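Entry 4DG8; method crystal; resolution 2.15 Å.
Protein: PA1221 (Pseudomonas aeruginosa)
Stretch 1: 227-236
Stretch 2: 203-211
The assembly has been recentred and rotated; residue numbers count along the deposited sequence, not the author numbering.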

ATOM      1  N   LEU A 227     -13.204 -10.137  -4.548  1.00 25.44           N
ATOM      2  CA  LEU A 227     -12.856 -11.236  -5.438  1.00 21.94           C
ATOM      3  C   LEU A 227     -13.158 -12.597  -4.794  1.00 24.47           C
ATOM      4  O   LEU A 227     -13.035 -13.649  -5.428  1.00 25.07           O
ATOM      5  CB  LEU A 227     -11.393 -11.117  -5.904  1.00 22.09           C
ATOM      6  CG  LEU A 227     -11.112  -9.820  -6.667  1.00 26.66           C
ATOM      7  CD1 LEU A 227      -9.690  -9.821  -7.198  1.00 28.25           C
ATOM      8  CD2 LEU A 227     -12.131  -9.603  -7.819  1.00 18.06           C
ATOM      9  N   ASN A 228     -13.492 -12.573  -3.506  1.00 27.82           N
ATOM     10  CA  ASN A 228     -13.985 -13.761  -2.803  1.00 24.12           C
ATOM     11  C   ASN A 228     -15.473 -13.863  -2.436  1.00 29.60           C
ATOM     12  O   ASN A 228     -15.863 -14.777  -1.708  1.00 26.91           O
ATOM     13  CB  ASN A 228     -13.053 -14.139  -1.655  1.00 21.92           C
ATOM     14  CG  ASN A 228     -11.683 -14.511  -2.164  1.00 28.54           C
ATOM     15  OD1 ASN A 228     -11.499 -15.588  -2.744  1.00 25.47           O
ATOM     16  ND2 ASN A 228     -10.724 -13.595  -2.021  1.00 29.34           N
ATOM     17  N   GLY A 229     -16.288 -12.908  -2.881  1.00 23.26           N
ATOM     18  CA  GLY A 229     -17.696 -12.912  -2.502  1.00 25.59           C
ATOM     19  C   GLY A 229     -17.902 -12.392  -1.081  1.00 32.20           C
ATOM     20  O   GLY A 229     -18.964 -12.599  -0.481  1.00 30.24           O
ATOM     21  N   GLY A 230     -16.883 -11.716  -0.552  1.00 27.52           N
ATOM     22  CA  GLY A 230     -16.928 -11.138   0.787  1.00 17.74           C
ATOM     23  C   GLY A 230     -17.460  -9.717   0.776  1.00 21.59           C
ATOM     24  O   GLY A 230     -18.037  -9.266  -0.219  1.00 17.86           O
ATOM     25  N   CYS A 231     -17.283  -9.008   1.885  1.00 24.70           N
ATOM     26  CA  CYS A 231     -17.838  -7.663   2.016  1.00 23.21           C
ATOM     27  C   CYS A 231     -16.784  -6.629   2.370  1.00 24.68           C
ATOM     28  O   CYS A 231     -15.969  -6.835   3.269  1.00 23.83           O
ATOM     29  CB  CYS A 231     -18.952  -7.624   3.073  1.00 25.02           C
ATOM     30  SG  CYS A 231     -19.793  -6.017   3.195  1.00 25.62           S
ATOM     31  N   CYS A 232     -16.816  -5.504   1.670  1.00 23.59           N
ATOM     32  CA  CYS A 232     -15.965  -4.402   2.045  1.00 17.41           C
ATOM     33  C   CYS A 232     -16.697  -3.660   3.147  1.00 19.09           C
ATOM     34  O   CYS A 232     -17.722  -3.017   2.907  1.00 22.78           O
ATOM     35  CB  CYS A 232     -15.777  -3.466   0.845  1.00 17.60           C
ATOM     36  SG  CYS A 232     -14.739  -4.178  -0.424  1.00 21.28           S
ATOM     37  N   VAL A 233     -16.133  -3.705   4.348  1.00 20.13           N
ATOM     38  CA  VAL A 233     -16.709  -2.999   5.475  1.00 19.20           C
ATOM     39  C   VAL A 233     -15.911  -1.715   5.604  1.00 23.68           C
ATOM     40  O   VAL A 233     -14.806  -1.705   6.158  1.00 30.50           O
ATOM     41  CB  VAL A 233     -16.520  -3.822   6.762  1.00 18.91           C
ATOM     42  CG1 VAL A 233     -17.193  -3.140   7.933  1.00 18.10           C
ATOM     43  CG2 VAL A 233     -17.093  -5.237   6.567  1.00 17.83           C
ATOM     44  N   LEU A 234     -16.513  -0.617   5.161  1.00 23.31           N
ATOM     45  CA  LEU A 234     -15.768   0.620   4.965  1.00 26.25           C
ATOM     46  C   LEU A 234     -15.664   1.329   6.285  1.00 25.33           C
ATOM     47  O   LEU A 234     -16.664   1.449   6.997  1.00 24.90           O
ATOM     48  CB  LEU A 234     -16.495   1.539   3.978  1.00 20.41           C
ATOM     49  CG  LEU A 234     -16.896   0.994   2.606  1.00 18.69           C
ATOM     50  CD1 LEU A 234     -17.527   2.124   1.767  1.00 18.81           C
ATOM     51  CD2 LEU A 234     -15.707   0.381   1.886  1.00 20.97           C
ATOM     52  N   ASN A 235     -14.492   1.863   6.606  1.00 23.49           N
ATOM     53  CA  ASN A 235     -14.443   2.688   7.783  1.00 25.62           C
ATOM     54  C   ASN A 235     -14.765   4.102   7.348  1.00 32.26           C
ATOM     55  O   ASN A 235     -13.890   4.855   6.911  1.00 29.41           O
ATOM     56  CB  ASN A 235     -13.038   2.680   8.402  1.00 21.94           C
ATOM     57  CG  ASN A 235     -12.884   3.739   9.506  1.00 25.42           C
ATOM     58  OD1 ASN A 235     -13.872   4.188  10.079  1.00 31.01           O
ATOM     59  ND2 ASN A 235     -11.649   4.144   9.792  1.00 26.99           N
ATOM     60  N   ASP A 236     -16.037   4.452   7.524  1.00 27.44           N
ATOM     61  CA  ASP A 236     -16.555   5.817   7.415  1.00 28.03           C
ATOM     62  C   ASP A 236     -16.833   6.427   8.787  1.00 28.12           C
ATOM     63  O   ASP A 236     -17.592   7.389   8.902  1.00 32.24           O
ATOM     64  CB  ASP A 236     -17.774   5.900   6.486  1.00 26.52           C
ATOM     65  CG  ASP A 236     -18.804   4.836   6.786  1.00 26.51           C
ATOM     66  OD1 ASP A 236     -18.723   4.226   7.884  1.00 21.04           O
ATOM     67  OD2 ASP A 236     -19.690   4.628   5.931  1.00 25.86           O
TER
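Stretch 2, residues 203-211: PQMRFLVNS

Stretch 2 lies beside stretch 1 as a parallel neighbour in a β-sheet. Its strand, Arg 206 to Val 209, runs in the same direction as the strand Cys 231 to Leu 234; the two axes approach to 4.6 Å, and their N-to-C directions differ by 33° (signed crossing angle -33°), the twist usual in paired strands. The register is in step, Arg 206 facing Cys 231, Phe 207 Cys 232, Leu 208 Val 233 and Val 209 Leu 234.

The chain enters through a loop. Pro 203, whose ring restricts its phi to -50°, stays clear of stretch 1 directly, but a water donates hydrogen bonds to Pro 203 O and Asn 228 O, its oxygen 2.9 Å from each. Gln 204 is exposed, as suits a polar side chain, and its main chain makes the contact: Gln 204 O lies 3.3 Å from Gly 230 CA. Met 205 has phi/psi of 47/54, a left-handed conformation just before the extended strand. Its long, flexible side chain brings CE to 3.8 Å from Asn 228 ND2, while Met 205 O accepts a hydrogen bond from Cys 231 N at 3.0 Å. Here glycine fits closely, because an ideal CB on Gly 230 would stand only 2.1 Å from Met 205 O.

With Arg 206 the extended conformation begins. Its side chain shares a face of the sheet with Cys 231, Val 233 and Leu 208, and Cys 231 CB lies over one face of the flat guanidinium, 3.7 Å from Arg 206 NH1. The charged group is satisfied by hydrogen bonds elsewhere in the structure.

Phe 207 turns to the other face, with Cys 232, and its buried ring leads away from stretch 1. Its backbone bonds twice: Phe 207 N donates to Cys 231 O at 2.9 Å, and Phe 207 O accepts from Val 233 N at 2.8 Å. Leu 208 returns to the face of Val 233, its apolar side chain buried, as suits leucine, with its end coming nearer to stretch 1; its CA lies 3.6 Å from Val 233 O, a CA-H...O contact, and its CD1 reaches 4.3 Å from Asn 235 CB.

Val 209, compact and β-branched, suits both an extended backbone and a buried apolar site. Its CG2 packs 3.8 Å from Cys 232 CB, and its CB 3.8 Å from Leu 234 CD2. Val 209 N donates to Val 233 O at 2.9 Å, nearly straight at 174°, and Val 209 O accepts from Asn 235 N at 2.9 Å.

Beyond the strand, amides replace hydrocarbon: Asn 235 ND2 donates to Asn 210 OD1 at 3.2 Å. Ser 211 then passes out of reach.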

ATOM      1  N   PRO A 203     -14.654 -17.463   6.331  1.00 29.24           N
ATOM      2  CA  PRO A 203     -15.492 -17.824   5.180  1.00 25.57           C
ATOM      3  C   PRO A 203     -16.221 -16.618   4.575  1.00 30.65           C
ATOM      4  O   PRO A 203     -16.383 -16.552   3.351  1.00 30.22           O
ATOM      5  CB  PRO A 203     -16.497 -18.824   5.779  1.00 34.17           C
ATOM      6  CG  PRO A 203     -15.748 -19.480   6.897  1.00 26.30           C
ATOM      7  CD  PRO A 203     -14.869 -18.363   7.481  1.00 24.04           C
ATOM      8  N   GLN A 204     -16.641 -15.674   5.416  1.00 29.12           N
ATOM      9  CA  GLN A 204     -17.421 -14.521   4.946  1.00 29.28           C
ATOM     10  C   GLN A 204     -16.567 -13.392   4.391  1.00 25.36           C
ATOM     11  O   GLN A 204     -17.097 -12.443   3.790  1.00 25.88           O
ATOM     12  CB  GLN A 204     -18.336 -13.958   6.047  1.00 33.80           C
ATOM     13  CG  GLN A 204     -19.490 -14.861   6.450  1.00 39.04           C
ATOM     14  CD  GLN A 204     -20.669 -14.061   6.976  1.00 42.89           C
ATOM     15  OE1 GLN A 204     -20.691 -13.647   8.143  1.00 37.86           O
ATOM     16  NE2 GLN A 204     -21.650 -13.816   6.103  1.00 37.08           N
ATOM     17  N   MET A 205     -15.259 -13.474   4.618  1.00 25.07           N
ATOM     18  CA  MET A 205     -14.320 -12.526   4.032  1.00 23.57           C
ATOM     19  C   MET A 205     -14.800 -11.088   4.207  1.00 27.18           C
ATOM     20  O   MET A 205     -14.895 -10.341   3.226  1.00 21.26           O
ATOM     21  CB  MET A 205     -14.070 -12.842   2.551  1.00 20.93           C
ATOM     22  CG  MET A 205     -13.374 -14.196   2.333  1.00 19.94           C
ATOM     23  SD  MET A 205     -11.753 -14.173   3.101  1.00 29.74           S
ATOM     24  CE  MET A 205     -10.739 -13.551   1.749  1.00 29.14           C
ATOM     25  N   ARG A 206     -15.095 -10.681   5.445  1.00 24.28           N
ATOM     26  CA  ARG A 206     -15.570  -9.319   5.616  1.00 21.43           C
ATOM     27  C   ARG A 206     -14.397  -8.451   6.048  1.00 19.66           C
ATOM     28  O   ARG A 206     -14.052  -8.358   7.230  1.00 23.23           O
ATOM     29  CB  ARG A 206     -16.705  -9.280   6.639  1.00 25.17           C
ATOM     30  CG  ARG A 206     -17.943 -10.089   6.208  1.00 29.55           C
ATOM     31  CD  ARG A 206     -19.034 -10.089   7.268  1.00 22.50           C
ATOM     32  NE  ARG A 206     -19.605  -8.758   7.474  1.00 28.44           N
ATOM     33  CZ  ARG A 206     -20.615  -8.244   6.776  1.00 27.77           C
ATOM     34  NH1 ARG A 206     -21.175  -8.925   5.785  1.00 29.07           N
ATOM     35  NH2 ARG A 206     -21.056  -7.029   7.054  1.00 28.69           N
ATOM     36  N   PHE A 207     -13.858  -7.731   5.068  1.00 17.85           N
ATOM     37  CA  PHE A 207     -12.610  -7.007   5.247  1.00 21.26           C
ATOM     38  C   PHE A 207     -12.861  -5.594   5.701  1.00 26.31           C
ATOM     39  O   PHE A 207     -13.683  -4.891   5.124  1.00 23.88           O
ATOM     40  CB  PHE A 207     -11.793  -6.974   3.951  1.00 22.91           C
ATOM     41  CG  PHE A 207     -10.782  -8.049   3.866  1.00 25.48           C
ATOM     42  CD1 PHE A 207     -11.113  -9.286   3.324  1.00 35.75           C
ATOM     43  CD2 PHE A 207      -9.507  -7.853   4.364  1.00 33.67           C
ATOM     44  CE1 PHE A 207     -10.178 -10.295   3.268  1.00 39.43           C
ATOM     45  CE2 PHE A 207      -8.562  -8.866   4.302  1.00 33.66           C
ATOM     46  CZ  PHE A 207      -8.893 -10.075   3.755  1.00 32.14           C
ATOM     47  N   LEU A 208     -12.155  -5.195   6.752  1.00 26.44           N
ATOM     48  CA  LEU A 208     -12.079  -3.810   7.123  1.00 25.16           C
ATOM     49  C   LEU A 208     -11.402  -3.074   5.969  1.00 21.17           C
ATOM     50  O   LEU A 208     -10.313  -3.448   5.543  1.00 24.49           O
ATOM     51  CB  LEU A 208     -11.242  -3.667   8.389  1.00 20.39           C
ATOM     52  CG  LEU A 208     -10.919  -2.222   8.764  1.00 30.92           C
ATOM     53  CD1 LEU A 208     -12.199  -1.492   9.092  1.00 25.59           C
ATOM     54  CD2 LEU A 208      -9.959  -2.167   9.941  1.00 28.53           C
ATOM     55  N   VAL A 209     -12.068  -2.056   5.447  1.00 18.73           N
ATOM     56  CA  VAL A 209     -11.464  -1.179   4.458  1.00 21.38           C
ATOM     57  C   VAL A 209     -11.134   0.138   5.135  1.00 26.59           C
ATOM     58  O   VAL A 209     -12.019   0.919   5.485  1.00 30.90           O
ATOM     59  CB  VAL A 209     -12.388  -0.939   3.255  1.00 20.43           C
ATOM     60  CG1 VAL A 209     -11.802   0.165   2.322  1.00 20.11           C
ATOM     61  CG2 VAL A 209     -12.628  -2.234   2.513  1.00 12.30           C
ATOM     62  N   ASN A 210      -9.837   0.342   5.320  1.00 28.85           N
ATOM     63  CA  ASN A 210      -9.275   1.407   6.130  1.00 22.90           C
ATOM     64  C   ASN A 210      -8.102   2.166   5.446  1.00 25.04           C
ATOM     65  O   ASN A 210      -8.032   3.394   5.475  1.00 31.71           O
ATOM     66  CB  ASN A 210      -8.931   0.879   7.532  1.00 28.88           C
ATOM     67  CG  ASN A 210      -8.267   1.931   8.396  1.00 31.91           C
ATOM     68  OD1 ASN A 210      -8.870   2.953   8.726  1.00 29.57           O
ATOM     69  ND2 ASN A 210      -7.012   1.688   8.756  1.00 25.18           N
ATOM     70  N   SER A 211      -7.114   1.413   4.976  1.00 21.78           N
ATOM     71  CA  SER A 211      -5.960   1.954   4.252  1.00 22.28           C
ATOM     72  C   SER A 211      -6.350   2.788   3.037  1.00 22.98           C
ATOM     73  O   SER A 211      -7.070   2.317   2.177  1.00 35.26           O
ATOM     74  CB  SER A 211      -5.036   0.814   3.805  1.00 23.04           C
ATOM     75  OG  SER A 211      -4.703  -0.022   4.894  1.00 25.31           O
TER
HETATM   76  O   HOH W   1     -17.137 -15.345   0.868  1.00 35.34           O